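PDB 4R1D: Alpha/beta hydrolase from Pseudomonas aeruginosa PAO1, which binds calcium and probably acts as a lipase effector (Tle4) of the H2 type VI secretion system, countered by the inhibitor Tli4. Local coordinates for residues L106-V111 with N210-S214; R263-L268 with L418-H424; V274-G280 with H424-H430; T314-N319 with Y386-S390. One frame throughout, in Å; residues are numbered along the deposited sequence.

Contact 1 (L106-V111 with N210-S214)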
loop_
_atom_site.group_PDB
_atom_site.type_symbol
_atom_site.label_atom_id
_atom_site.label_comp_id
_atom_site.label_asym_id
_atom_site.label_seq_id
_atom_site.Cartn_x
_atom_site.Cartn_y
_atom_site.Cartn_z
ATOM N N LEU A 106 -6.850 1.639 4.717
ATOM C CA LEU A 106 -5.926 1.319 3.621
ATOM C C LEU A 106 -6.571 1.726 2.302
ATOM O O LEU A 106 -6.821 0.902 1.416
ATOM C CB LEU A 106 -5.516 -0.161 3.650
ATOM C CG LEU A 106 -4.706 -0.573 4.893
ATOM C CD1 LEU A 106 -4.481 -2.083 4.953
ATOM C CD2 LEU A 106 -3.364 0.180 4.982
ATOM N N LYS A 107 -6.851 3.020 2.209
ATOM C CA LYS A 107 -7.516 3.629 1.081
ATOM C C LYS A 107 -6.484 4.566 0.477
ATOM O O LYS A 107 -5.966 5.462 1.161
ATOM C CB LYS A 107 -8.738 4.418 1.565
ATOM C CG LYS A 107 -9.954 4.321 0.669
ATOM C CD LYS A 107 -11.214 4.735 1.422
ATOM C CE LYS A 107 -12.445 4.683 0.525
ATOM N NZ LYS A 107 -13.717 4.922 1.272
ATOM N N ALA A 108 -6.162 4.334 -0.792
ATOM C CA ALA A 108 -5.066 5.021 -1.459
ATOM C C ALA A 108 -5.067 6.536 -1.262
ATOM O O ALA A 108 -4.031 7.123 -0.938
ATOM C CB ALA A 108 -5.049 4.675 -2.943
ATOM N N GLU A 109 -6.224 7.161 -1.452
ATOM C CA GLU A 109 -6.327 8.623 -1.435
ATOM C C GLU A 109 -6.226 9.206 -0.036
ATOM O O GLU A 109 -6.170 10.427 0.130
ATOM C CB GLU A 109 -7.670 9.066 -2.045
ATOM C CG GLU A 109 -7.803 8.799 -3.533
ATOM C CD GLU A 109 -7.079 9.833 -4.381
ATOM O OE1 GLU A 109 -6.747 10.920 -3.850
ATOM O OE2 GLU A 109 -6.839 9.555 -5.578
ATOM N N GLN A 110 -6.218 8.334 0.965
ATOM C CA GLN A 110 -6.301 8.757 2.355
ATOM C C GLN A 110 -5.078 8.355 3.178
ATOM O O GLN A 110 -5.085 8.476 4.403
ATOM C CB GLN A 110 -7.588 8.232 2.992
ATOM C CG GLN A 110 -8.833 8.821 2.306
ATOM C CD GLN A 110 -10.137 8.249 2.818
ATOM O OE1 GLN A 110 -10.170 7.533 3.815
ATOM N NE2 GLN A 110 -11.222 8.538 2.108
ATOM N N VAL A 111 -4.027 7.890 2.498
ATOM C CA VAL A 111 -2.778 7.547 3.164
ATOM C C VAL A 111 -1.603 8.291 2.541
ATOM O O VAL A 111 -1.715 8.823 1.453
ATOM C CB VAL A 111 -2.472 6.019 3.098
ATOM C CG1 VAL A 111 -3.570 5.205 3.801
ATOM C CG2 VAL A 111 -2.251 5.554 1.642
ATOM N N ASN A 210 3.446 5.354 -1.990
ATOM C CA ASN A 210 2.127 4.905 -1.605
ATOM C C ASN A 210 1.713 3.776 -2.538
ATOM O O ASN A 210 1.212 4.023 -3.626
ATOM C CB ASN A 210 1.156 6.084 -1.676
ATOM C CG ASN A 210 -0.290 5.675 -1.471
ATOM O OD1 ASN A 210 -0.596 4.515 -1.175
ATOM N ND2 ASN A 210 -1.196 6.651 -1.602
ATOM N N TRP A 211 1.958 2.543 -2.104
ATOM C CA TRP A 211 1.739 1.360 -2.945
ATOM C C TRP A 211 0.258 1.043 -3.190
ATOM O O TRP A 211 -0.072 0.232 -4.051
ATOM C CB TRP A 211 2.492 0.146 -2.368
ATOM C CG TRP A 211 2.204 -0.094 -0.918
ATOM C CD1 TRP A 211 2.934 0.354 0.160
ATOM C CD2 TRP A 211 1.092 -0.812 -0.379
ATOM N NE1 TRP A 211 2.341 -0.056 1.329
ATOM C CE2 TRP A 211 1.211 -0.776 1.025
ATOM C CE3 TRP A 211 0.015 -1.502 -0.951
ATOM C CZ2 TRP A 211 0.284 -1.387 1.872
ATOM C CZ3 TRP A 211 -0.911 -2.114 -0.102
ATOM C CH2 TRP A 211 -0.768 -2.049 1.293
ATOM N N LEU A 212 -0.642 1.686 -2.449
ATOM C CA LEU A 212 -2.075 1.491 -2.693
ATOM C C LEU A 212 -2.558 2.210 -3.949
ATOM O O LEU A 212 -3.510 1.779 -4.613
ATOM C CB LEU A 212 -2.884 1.969 -1.488
ATOM C CG LEU A 212 -2.772 1.050 -0.273
ATOM C CD1 LEU A 212 -3.224 1.787 0.973
ATOM C CD2 LEU A 212 -3.644 -0.199 -0.514
ATOM N N GLN A 213 -1.918 3.327 -4.274
ATOM C CA GLN A 213 -2.351 4.092 -5.425
ATOM C C GLN A 213 -1.752 3.480 -6.679
ATOM O O GLN A 213 -0.864 2.629 -6.594
ATOM C CB GLN A 213 -1.894 5.544 -5.296
ATOM C CG GLN A 213 -0.422 5.730 -5.634
ATOM C CD GLN A 213 0.070 7.121 -5.301
ATOM O OE1 GLN A 213 -0.733 8.024 -5.002
ATOM N NE2 GLN A 213 1.389 7.308 -5.337
ATOM N N SER A 214 -2.231 3.919 -7.845
ATOM C CA SER A 214 -1.663 3.444 -9.104
ATOM C C SER A 214 -0.170 3.693 -9.162
ATOM O O SER A 214 0.313 4.750 -8.770
ATOM C CB SER A 214 -2.307 4.131 -10.314
ATOM O OG SER A 214 -1.775 3.589 -11.511
HETATM O O HOH W 1 -0.111 9.576 -1.199
#
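Asn210 ND2 donates to the carbonyl O of Ala108 at 2.9 Å, the one direct hydrogen bond between the two loops. Its N-H points along the amide plane and is moderately bent (149°), while the carbonyl receives it somewhat tilted from its own plane. CG2 of Val111 lies 3.4 Å from Asn210 OD1, the two side chains crossing nearly at right angles. Beside this polar link, Leu212 supplies the apolar grip. Its CD1 touches the backbone C of Leu106 at 3.6 Å and also reaches CG2 of Val111. Leu212 CB meets Ala108 CB at 3.8 Å.

Two further bonds hold the amide. With CG trans to the main-chain N of Asn210 (chi1 172°), OD1 turns back to accept from Leu212 N at 3.1 Å, the donor standing above the carbonyl plane, and a water accepts from ND2 while donating to Val111 O. Further out, Leu62 of strand 62-64 packs on Val111 and Leu212, and Gln110 bonds to Arg163 and Gly32 of the partner chain. The 210-213 segment combines an Asx turn with a type I beta turn, directly ahead of Ser214, the N-cap of helix 215-238.

Contact 2 (R263-L268 with L418-H424)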
loop_
_atom_site.group_PDB
_atom_site.type_symbol
_atom_site.label_atom_id
_atom_site.label_comp_id
_atom_site.label_asym_id
_atom_site.label_seq_id
_atom_site.Cartn_x
_atom_site.Cartn_y
_atom_site.Cartn_z
ATOM N N ARG A 263 9.518 1.946 -14.382
ATOM C CA ARG A 263 9.229 1.961 -15.809
ATOM C C ARG A 263 8.215 3.038 -16.178
ATOM O O ARG A 263 8.359 3.700 -17.194
ATOM C CB ARG A 263 8.792 0.578 -16.285
ATOM C CG ARG A 263 9.955 -0.417 -16.361
ATOM C CD ARG A 263 9.456 -1.845 -16.549
ATOM N NE ARG A 263 8.697 -1.952 -17.795
ATOM C CZ ARG A 263 7.743 -2.849 -18.030
ATOM N NH1 ARG A 263 7.401 -3.744 -17.103
ATOM N NH2 ARG A 263 7.120 -2.847 -19.206
ATOM N N ALA A 264 7.185 3.210 -15.349
ATOM C CA ALA A 264 6.249 4.307 -15.550
ATOM C C ALA A 264 7.001 5.637 -15.574
ATOM O O ALA A 264 6.746 6.489 -16.417
ATOM C CB ALA A 264 5.176 4.303 -14.464
ATOM N N LEU A 265 7.946 5.796 -14.652
ATOM C CA LEU A 265 8.750 7.013 -14.558
ATOM C C LEU A 265 9.614 7.282 -15.795
ATOM O O LEU A 265 9.570 8.377 -16.361
ATOM C CB LEU A 265 9.647 6.953 -13.318
ATOM C CG LEU A 265 10.611 8.132 -13.130
ATOM C CD1 LEU A 265 9.884 9.473 -13.084
ATOM C CD2 LEU A 265 11.423 7.923 -11.862
ATOM N N THR A 266 10.394 6.288 -16.224
ATOM C CA THR A 266 11.312 6.498 -17.342
ATOM C C THR A 266 10.707 6.282 -18.730
ATOM O O THR A 266 11.181 6.878 -19.694
ATOM C CB THR A 266 12.592 5.645 -17.245
ATOM O OG1 THR A 266 12.278 4.259 -17.411
ATOM C CG2 THR A 266 13.299 5.866 -15.902
ATOM N N GLN A 267 9.671 5.446 -18.820
ATOM C CA GLN A 267 9.128 5.025 -20.111
ATOM C C GLN A 267 7.838 5.727 -20.558
ATOM O O GLN A 267 7.556 5.790 -21.761
ATOM C CB GLN A 267 8.930 3.502 -20.136
ATOM C CG GLN A 267 10.170 2.700 -19.807
ATOM C CD GLN A 267 11.370 3.130 -20.621
ATOM O OE1 GLN A 267 12.287 3.780 -20.102
ATOM N NE2 GLN A 267 11.376 2.774 -21.906
ATOM N N LEU A 268 7.066 6.252 -19.607
ATOM C CA LEU A 268 5.823 6.948 -19.929
ATOM C C LEU A 268 5.963 8.461 -19.841
ATOM O O LEU A 268 5.013 9.189 -20.089
ATOM C CB LEU A 268 4.700 6.486 -19.001
ATOM C CG LEU A 268 4.440 4.981 -19.038
ATOM C CD1 LEU A 268 3.224 4.657 -18.174
ATOM C CD2 LEU A 268 4.234 4.513 -20.465
ATOM N N LEU A 418 2.454 0.340 -20.393
ATOM C CA LEU A 418 3.754 -0.138 -19.933
ATOM C C LEU A 418 4.353 -1.153 -20.895
ATOM O O LEU A 418 5.537 -1.100 -21.187
ATOM C CB LEU A 418 3.664 -0.762 -18.538
ATOM C CG LEU A 418 3.888 0.055 -17.263
ATOM C CD1 LEU A 418 3.997 -0.916 -16.075
ATOM C CD2 LEU A 418 5.127 0.942 -17.331
ATOM N N SER A 419 3.540 -2.098 -21.362
ATOM C CA SER A 419 4.025 -3.105 -22.295
ATOM C C SER A 419 4.630 -2.457 -23.545
ATOM O O SER A 419 5.757 -2.779 -23.946
ATOM C CB SER A 419 2.884 -4.054 -22.679
ATOM O OG SER A 419 3.326 -5.060 -23.571
ATOM N N ALA A 420 3.877 -1.544 -24.154
ATOM C CA ALA A 420 4.319 -0.870 -25.382
ATOM C C ALA A 420 5.571 -0.027 -25.151
ATOM O O ALA A 420 6.457 0.036 -26.007
ATOM C CB ALA A 420 3.196 -0.000 -25.953
ATOM N N ALA A 421 5.648 0.600 -23.982
ATOM C CA ALA A 421 6.744 1.512 -23.660
ATOM C C ALA A 421 8.031 0.789 -23.262
ATOM O O ALA A 421 9.110 1.381 -23.276
ATOM C CB ALA A 421 6.314 2.486 -22.563
ATOM N N GLY A 422 7.920 -0.488 -22.904
ATOM C CA GLY A 422 9.091 -1.309 -22.639
ATOM C C GLY A 422 9.933 -0.933 -21.419
ATOM O O GLY A 422 9.402 -0.615 -20.351
ATOM N N TYR A 423 11.252 -0.987 -21.594
ATOM C CA TYR A 423 12.210 -0.851 -20.497
ATOM C C TYR A 423 13.263 0.183 -20.864
ATOM O O TYR A 423 13.591 0.353 -22.041
ATOM C CB TYR A 423 12.892 -2.205 -20.209
ATOM C CG TYR A 423 11.900 -3.301 -19.871
ATOM C CD1 TYR A 423 11.177 -3.937 -20.873
ATOM C CD2 TYR A 423 11.649 -3.660 -18.549
ATOM C CE1 TYR A 423 10.240 -4.920 -20.569
ATOM C CE2 TYR A 423 10.724 -4.646 -18.231
ATOM C CZ TYR A 423 10.022 -5.264 -19.238
ATOM O OH TYR A 423 9.105 -6.223 -18.916
ATOM N N HIS A 424 13.804 0.852 -19.850
ATOM C CA HIS A 424 14.938 1.745 -20.026
ATOM C C HIS A 424 16.042 1.021 -20.815
ATOM O O HIS A 424 16.267 -0.172 -20.633
ATOM C CB HIS A 424 15.440 2.181 -18.645
ATOM C CG HIS A 424 16.427 3.303 -18.684
ATOM N ND1 HIS A 424 17.720 3.140 -19.136
ATOM C CD2 HIS A 424 16.315 4.604 -18.320
ATOM C CE1 HIS A 424 18.359 4.292 -19.055
ATOM N NE2 HIS A 424 17.532 5.196 -18.554
#
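Arg263 bends at its third torsion (chi3 61°), and this turn swings the guanidinium off the helix to lie flat on the ring of Tyr423. The planes diverge by only 18° and the centres of the Arg263 guanidinium and the Tyr423 ring are 3.8 Å apart, so the pair is a stack and, with CZ over the ring face, also a cation-pi contact. The overlap is offset: Arg263 NE sits above the rim near Tyr423 CE2, at 3.4 Å. In the same pose NE donates to Gly422 O at 3.0 Å, with the acceptor at the guanidinium edge and in its plane; NH2 adds a weak bond to that oxygen.

Gln267 folds back at chi2, which brings its amide to the last carbonyl of helix 400-421. NE2 there donates to Ala421 O at 3.0 Å in a nearly straight line (171°), the oxygen lying in the amide plane. Thr266 OG1 donates to Gln267 OE1 at 2.7 Å, in the carbonyl plane and on a lone pair, which limits rotation of the amide.

Apolar contacts fill in between the polar ones. Leu418 CD2 lies 3.8 Å from Arg263 CB and Leu268 CD2 3.6 Å from Ala421 CB, while the edge of the His424 ring faces Thr266. Gln267 thus binds the carbonyl of the last helical residue, and Arg263 that of Gly422, the positive-phi residue at which the chain leaves helix 400-421. The contact packs helix 258-267 against this helix end and the loop leading into strand 427-432. Helix 258-267 follows strand 250-255, consistent with the helix behind the nucleophile elbow of alpha/beta hydrolases.

Contact 3 (V274-G280 with H424-H430)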
loop_
_atom_site.group_PDB
_atom_site.type_symbol
_atom_site.label_atom_id
_atom_site.label_comp_id
_atom_site.label_asym_id
_atom_site.label_seq_id
_atom_site.Cartn_x
_atom_site.Cartn_y
_atom_site.Cartn_z
ATOM N N VAL A 274 17.364 9.765 -15.306
ATOM C CA VAL A 274 17.765 8.404 -14.951
ATOM C C VAL A 274 18.792 7.854 -15.938
ATOM O O VAL A 274 18.536 7.753 -17.141
ATOM C CB VAL A 274 16.539 7.452 -14.800
ATOM C CG1 VAL A 274 16.991 6.002 -14.636
ATOM C CG2 VAL A 274 15.660 7.897 -13.614
ATOM N N LEU A 275 19.964 7.507 -15.411
ATOM C CA LEU A 275 21.084 7.054 -16.236
ATOM C C LEU A 275 20.924 5.591 -16.624
ATOM O O LEU A 275 21.343 5.166 -17.712
ATOM C CB LEU A 275 22.402 7.233 -15.476
ATOM C CG LEU A 275 23.703 7.027 -16.250
ATOM C CD1 LEU A 275 23.773 8.020 -17.408
ATOM C CD2 LEU A 275 24.883 7.204 -15.312
ATOM N N GLY A 276 20.324 4.821 -15.729
ATOM C CA GLY A 276 20.141 3.397 -15.940
ATOM C C GLY A 276 19.314 2.808 -14.811
ATOM O O GLY A 276 19.041 3.472 -13.811
ATOM N N VAL A 277 18.915 1.552 -14.964
ATOM C CA VAL A 277 18.002 0.950 -14.004
ATOM C C VAL A 277 18.393 -0.482 -13.681
ATOM O O VAL A 277 18.649 -1.289 -14.578
ATOM C CB VAL A 277 16.583 0.938 -14.570
ATOM C CG1 VAL A 277 15.621 0.270 -13.598
ATOM C CG2 VAL A 277 16.130 2.382 -14.889
ATOM N N VAL A 278 18.443 -0.770 -12.384
ATOM C CA VAL A 278 18.523 -2.119 -11.863
ATOM C C VAL A 278 17.137 -2.530 -11.369
ATOM O O VAL A 278 16.518 -1.820 -10.578
ATOM C CB VAL A 278 19.518 -2.165 -10.696
ATOM C CG1 VAL A 278 19.345 -3.453 -9.851
ATOM C CG2 VAL A 278 20.942 -2.012 -11.227
ATOM N N HIS A 279 16.646 -3.660 -11.865
ATOM C CA HIS A 279 15.410 -4.268 -11.376
ATOM C C HIS A 279 15.705 -5.593 -10.686
ATOM O O HIS A 279 16.380 -6.467 -11.255
ATOM C CB HIS A 279 14.460 -4.613 -12.532
ATOM C CG HIS A 279 13.883 -3.438 -13.259
ATOM N ND1 HIS A 279 13.311 -2.357 -12.620
ATOM C CD2 HIS A 279 13.697 -3.234 -14.586
ATOM C CE1 HIS A 279 12.846 -1.511 -13.526
ATOM N NE2 HIS A 279 13.065 -2.021 -14.726
ATOM N N GLY A 280 15.150 -5.762 -9.492
ATOM C CA GLY A 280 15.159 -7.041 -8.798
ATOM C C GLY A 280 13.743 -7.582 -8.668
ATOM O O GLY A 280 12.819 -6.856 -8.294
ATOM N N HIS A 424 13.804 0.852 -19.850
ATOM C CA HIS A 424 14.938 1.745 -20.026
ATOM C C HIS A 424 16.042 1.021 -20.815
ATOM O O HIS A 424 16.267 -0.172 -20.633
ATOM C CB HIS A 424 15.440 2.181 -18.645
ATOM C CG HIS A 424 16.427 3.303 -18.684
ATOM N ND1 HIS A 424 17.720 3.140 -19.136
ATOM C CD2 HIS A 424 16.315 4.604 -18.320
ATOM C CE1 HIS A 424 18.359 4.292 -19.055
ATOM N NE2 HIS A 424 17.532 5.196 -18.554
ATOM N N SER A 425 16.720 1.739 -21.705
ATOM C CA SER A 425 17.735 1.122 -22.562
ATOM C C SER A 425 18.955 0.581 -21.803
ATOM O O SER A 425 19.734 -0.212 -22.342
ATOM C CB SER A 425 18.180 2.105 -23.654
ATOM O OG SER A 425 18.790 3.253 -23.085
ATOM N N GLU A 426 19.136 1.013 -20.560
ATOM C CA GLU A 426 20.226 0.486 -19.745
ATOM C C GLU A 426 19.642 -0.227 -18.522
ATOM O O GLU A 426 19.798 0.225 -17.390
ATOM C CB GLU A 426 21.178 1.605 -19.325
ATOM C CG GLU A 426 21.630 2.490 -20.499
ATOM C CD GLU A 426 22.509 1.736 -21.503
ATOM O OE1 GLU A 426 23.089 0.697 -21.138
ATOM O OE2 GLU A 426 22.625 2.195 -22.655
ATOM N N THR A 427 18.963 -1.340 -18.772
ATOM C CA THR A 427 18.272 -2.065 -17.722
ATOM C C THR A 427 19.008 -3.355 -17.388
ATOM O O THR A 427 19.308 -4.164 -18.282
ATOM C CB THR A 427 16.820 -2.395 -18.135
ATOM O OG1 THR A 427 16.050 -1.189 -18.190
ATOM C CG2 THR A 427 16.190 -3.324 -17.118
ATOM N N TYR A 428 19.307 -3.532 -16.105
ATOM C CA TYR A 428 19.948 -4.746 -15.601
ATOM C C TYR A 428 18.988 -5.404 -14.628
ATOM O O TYR A 428 18.734 -4.892 -13.536
ATOM C CB TYR A 428 21.270 -4.392 -14.902
ATOM C CG TYR A 428 22.300 -3.826 -15.859
ATOM C CD1 TYR A 428 22.178 -2.531 -16.375
ATOM C CD2 TYR A 428 23.380 -4.599 -16.267
ATOM C CE1 TYR A 428 23.125 -2.029 -17.283
ATOM C CE2 TYR A 428 24.319 -4.104 -17.156
ATOM C CZ TYR A 428 24.190 -2.840 -17.663
ATOM O OH TYR A 428 25.150 -2.394 -18.542
ATOM N N ALA A 429 18.415 -6.529 -15.036
ATOM C CA ALA A 429 17.359 -7.151 -14.253
ATOM C C ALA A 429 17.835 -8.472 -13.647
ATOM O O ALA A 429 18.621 -9.187 -14.259
ATOM C CB ALA A 429 16.151 -7.387 -15.142
ATOM N N HIS A 430 17.358 -8.795 -12.447
ATOM C CA HIS A 430 17.571 -10.131 -11.889
ATOM C C HIS A 430 16.259 -10.638 -11.284
ATOM O O HIS A 430 15.400 -9.855 -10.883
ATOM C CB HIS A 430 18.722 -10.155 -10.861
ATOM C CG HIS A 430 18.458 -9.320 -9.643
ATOM N ND1 HIS A 430 18.808 -7.988 -9.565
ATOM C CD2 HIS A 430 17.850 -9.623 -8.471
ATOM C CE1 HIS A 430 18.430 -7.507 -8.390
ATOM N NE2 HIS A 430 17.844 -8.477 -7.711
HETATM O O HOH W 2 13.661 -0.520 -17.103
#
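Val277 and His279 bind segment 426-430 through four backbone hydrogen bonds of 2.8 to 2.9 Å, from Val277 N to Glu426 O, Tyr428 N to Val277 O, His279 N to Tyr428 O and His430 N to His279 O. With strand directions only 9° apart, they define a regular parallel pair. The tightest packing is at the far end, where Gly280 CA lies over one face of the His430 ring, 3.2 Å from NE2, as a CH-pi contact. The imidazole is brought there because CG of His430 stands between its own N and carbonyl carbon (chi1 64°). On the other face of the sheet, His279 CD2 touches Thr427 CG2 at 3.6 Å, and a water bridges His279 NE2, Thr427 OG1 and His424 N.

The start of the pair lies nearer solvent: Ser425 is exposed and His424 partly so, though its ring still packs on Gly276 CA. Before the regular pairing begins, the His424 ring makes the link: NE2 donates to Val274 O at 3.1 Å from well above the carbonyl plane (54°), and ND1 accepts from Glu426 N in the ring plane. Glu426 reaches outward to a salt bridge with Lys514.

Strand 250-255 flanks 274-280 on its far side, and His279 also bonds Thr254. Helix 258-267 covers the His279 face, and helix 542-556 covers the face of Tyr428 and His430.

Contact 4 (T314-N319 with Y386-S390)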
loop_
_atom_site.group_PDB
_atom_site.type_symbol
_atom_site.label_atom_id
_atom_site.label_comp_id
_atom_site.label_asym_id
_atom_site.label_seq_id
_atom_site.Cartn_x
_atom_site.Cartn_y
_atom_site.Cartn_z
ATOM N N THR A 314 -9.875 -9.246 -0.455
ATOM C CA THR A 314 -10.651 -8.609 -1.504
ATOM C C THR A 314 -11.120 -7.210 -1.097
ATOM O O THR A 314 -11.134 -6.306 -1.916
ATOM C CB THR A 314 -11.844 -9.498 -1.898
ATOM O OG1 THR A 314 -11.342 -10.699 -2.506
ATOM C CG2 THR A 314 -12.747 -8.779 -2.884
ATOM N N ALA A 315 -11.470 -7.037 0.174
ATOM C CA ALA A 315 -11.934 -5.742 0.670
ATOM C C ALA A 315 -10.904 -4.635 0.463
ATOM O O ALA A 315 -11.259 -3.481 0.245
ATOM C CB ALA A 315 -12.293 -5.834 2.152
ATOM N N ILE A 316 -9.632 -4.990 0.578
ATOM C CA ILE A 316 -8.566 -4.015 0.365
ATOM C C ILE A 316 -8.095 -3.963 -1.098
ATOM O O ILE A 316 -8.113 -2.896 -1.738
ATOM C CB ILE A 316 -7.408 -4.279 1.338
ATOM C CG1 ILE A 316 -7.933 -4.283 2.773
ATOM C CG2 ILE A 316 -6.308 -3.233 1.166
ATOM C CD1 ILE A 316 -6.918 -4.764 3.783
ATOM N N VAL A 317 -7.718 -5.114 -1.645
ATOM C CA VAL A 317 -7.096 -5.148 -2.958
ATOM C C VAL A 317 -8.027 -4.662 -4.067
ATOM O O VAL A 317 -7.602 -3.948 -4.964
ATOM C CB VAL A 317 -6.572 -6.572 -3.279
ATOM C CG1 VAL A 317 -6.035 -6.650 -4.703
ATOM C CG2 VAL A 317 -5.484 -6.960 -2.273
ATOM N N ALA A 318 -9.302 -5.042 -4.005
ATOM C CA ALA A 318 -10.230 -4.727 -5.092
ATOM C C ALA A 318 -10.540 -3.240 -5.172
ATOM O O ALA A 318 -11.149 -2.783 -6.137
ATOM C CB ALA A 318 -11.540 -5.560 -4.976
ATOM N N ASN A 319 -10.103 -2.487 -4.163
ATOM C CA ASN A 319 -10.248 -1.021 -4.163
ATOM C C ASN A 319 -8.958 -0.244 -4.401
ATOM O O ASN A 319 -8.945 0.995 -4.333
ATOM C CB ASN A 319 -10.878 -0.559 -2.847
ATOM C CG ASN A 319 -12.282 -1.035 -2.702
ATOM O OD1 ASN A 319 -12.600 -1.804 -1.799
ATOM N ND2 ASN A 319 -13.138 -0.610 -3.615
ATOM N N TYR A 386 -17.896 -7.608 -0.226
ATOM C CA TYR A 386 -16.643 -7.093 0.333
ATOM C C TYR A 386 -16.115 -5.849 -0.382
ATOM O O TYR A 386 -15.208 -5.172 0.122
ATOM C CB TYR A 386 -15.591 -8.198 0.355
ATOM C CG TYR A 386 -15.993 -9.377 1.216
ATOM C CD1 TYR A 386 -16.097 -9.242 2.593
ATOM C CD2 TYR A 386 -16.262 -10.624 0.657
ATOM C CE1 TYR A 386 -16.448 -10.306 3.396
ATOM C CE2 TYR A 386 -16.613 -11.709 1.462
ATOM C CZ TYR A 386 -16.709 -11.541 2.829
ATOM O OH TYR A 386 -17.061 -12.593 3.655
ATOM N N LEU A 387 -16.674 -5.531 -1.547
ATOM C CA LEU A 387 -16.163 -4.393 -2.326
ATOM C C LEU A 387 -16.341 -3.051 -1.605
ATOM O O LEU A 387 -15.450 -2.187 -1.630
ATOM C CB LEU A 387 -16.831 -4.341 -3.700
ATOM C CG LEU A 387 -16.553 -5.558 -4.584
ATOM C CD1 LEU A 387 -17.470 -5.551 -5.817
ATOM C CD2 LEU A 387 -15.083 -5.578 -4.997
ATOM N N ASP A 388 -17.499 -2.874 -0.981
ATOM C CA ASP A 388 -17.788 -1.669 -0.211
ATOM C C ASP A 388 -18.662 -2.078 0.965
ATOM O O ASP A 388 -19.849 -2.359 0.811
ATOM C CB ASP A 388 -18.503 -0.625 -1.071
ATOM C CG ASP A 388 -18.704 0.707 -0.345
ATOM O OD1 ASP A 388 -18.571 0.756 0.895
ATOM O OD2 ASP A 388 -18.995 1.708 -1.027
ATOM N N MET A 389 -18.071 -2.128 2.150
ATOM C CA MET A 389 -18.795 -2.605 3.314
ATOM C C MET A 389 -19.452 -1.468 4.099
ATOM O O MET A 389 -19.996 -1.692 5.175
ATOM C CB MET A 389 -17.858 -3.418 4.206
ATOM C CG MET A 389 -17.200 -4.591 3.469
ATOM S SD MET A 389 -16.283 -5.714 4.544
ATOM C CE MET A 389 -14.770 -4.782 4.806
ATOM N N SER A 390 -19.437 -0.263 3.542
ATOM C CA SER A 390 -19.799 0.928 4.316
ATOM C C SER A 390 -21.299 1.083 4.554
ATOM O O SER A 390 -21.726 1.770 5.483
ATOM C CB SER A 390 -19.229 2.198 3.669
ATOM O OG SER A 390 -19.917 2.528 2.472
#
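Tyr386 O is approached by two groups: Ala315 CA, as a C-H...O contact at 3.4 Å, and the amide of Gln103, which donates a hydrogen bond from helix 99-105. Gln103 NE2 also bonds Ala315 O, and its OE1 accepts from Met389 N, so one side chain joins both segments through polar atoms. Where Ala315 meets the loop, its CB lies 3.6 Å from Tyr386 O. Ala315 CB and Tyr386 CB are 4.4 Å apart.

Two longer side chains extend the apolar contact. Leu387 leaves its backbone pointing away from the helix, yet its CD2 returns to within 3.5 Å of Ala318 CB. Met389 bends at its last torsion (chi3 -78°), which puts CE against Ala315 CB at 3.8 Å; the same side chain also packs on Leu188 of the partner chain.

The loop backbone is shaped locally by Asp388, whose OD1 accepts from Ser390 OG at 2.7 Å and from Ser390 N at 3.0 Å. Both donors come from the same face of the carboxylate plane, and the bond to N closes an Asx turn. Helix 310-317 and this loop both belong to the long insertion between strands 274-280 and 427-432, the position at which many alpha/beta hydrolases carry a cap domain.

Contacts 2 and 3 form one unit: their centres are about 11 Å apart, they share His424, and Thr266 packs on Val274. Each pairs an element of 258-280 with one of 400-432, so these helix-strand units are joined twice, helix to helix end in contact 2 and strand to strand in contact 3. Contact 4 falls wholly within the sequence between these units, yet its centre is about 35 Å from that of contact 3, on the opposite side of the chain's centre. Contact 1 closes earlier in the chain and lies about 13 Å from contact 4, centre to centre, touching it through Leu106 and Ile316. Both reach the partner chain, whereas contacts 2 and 3 do not.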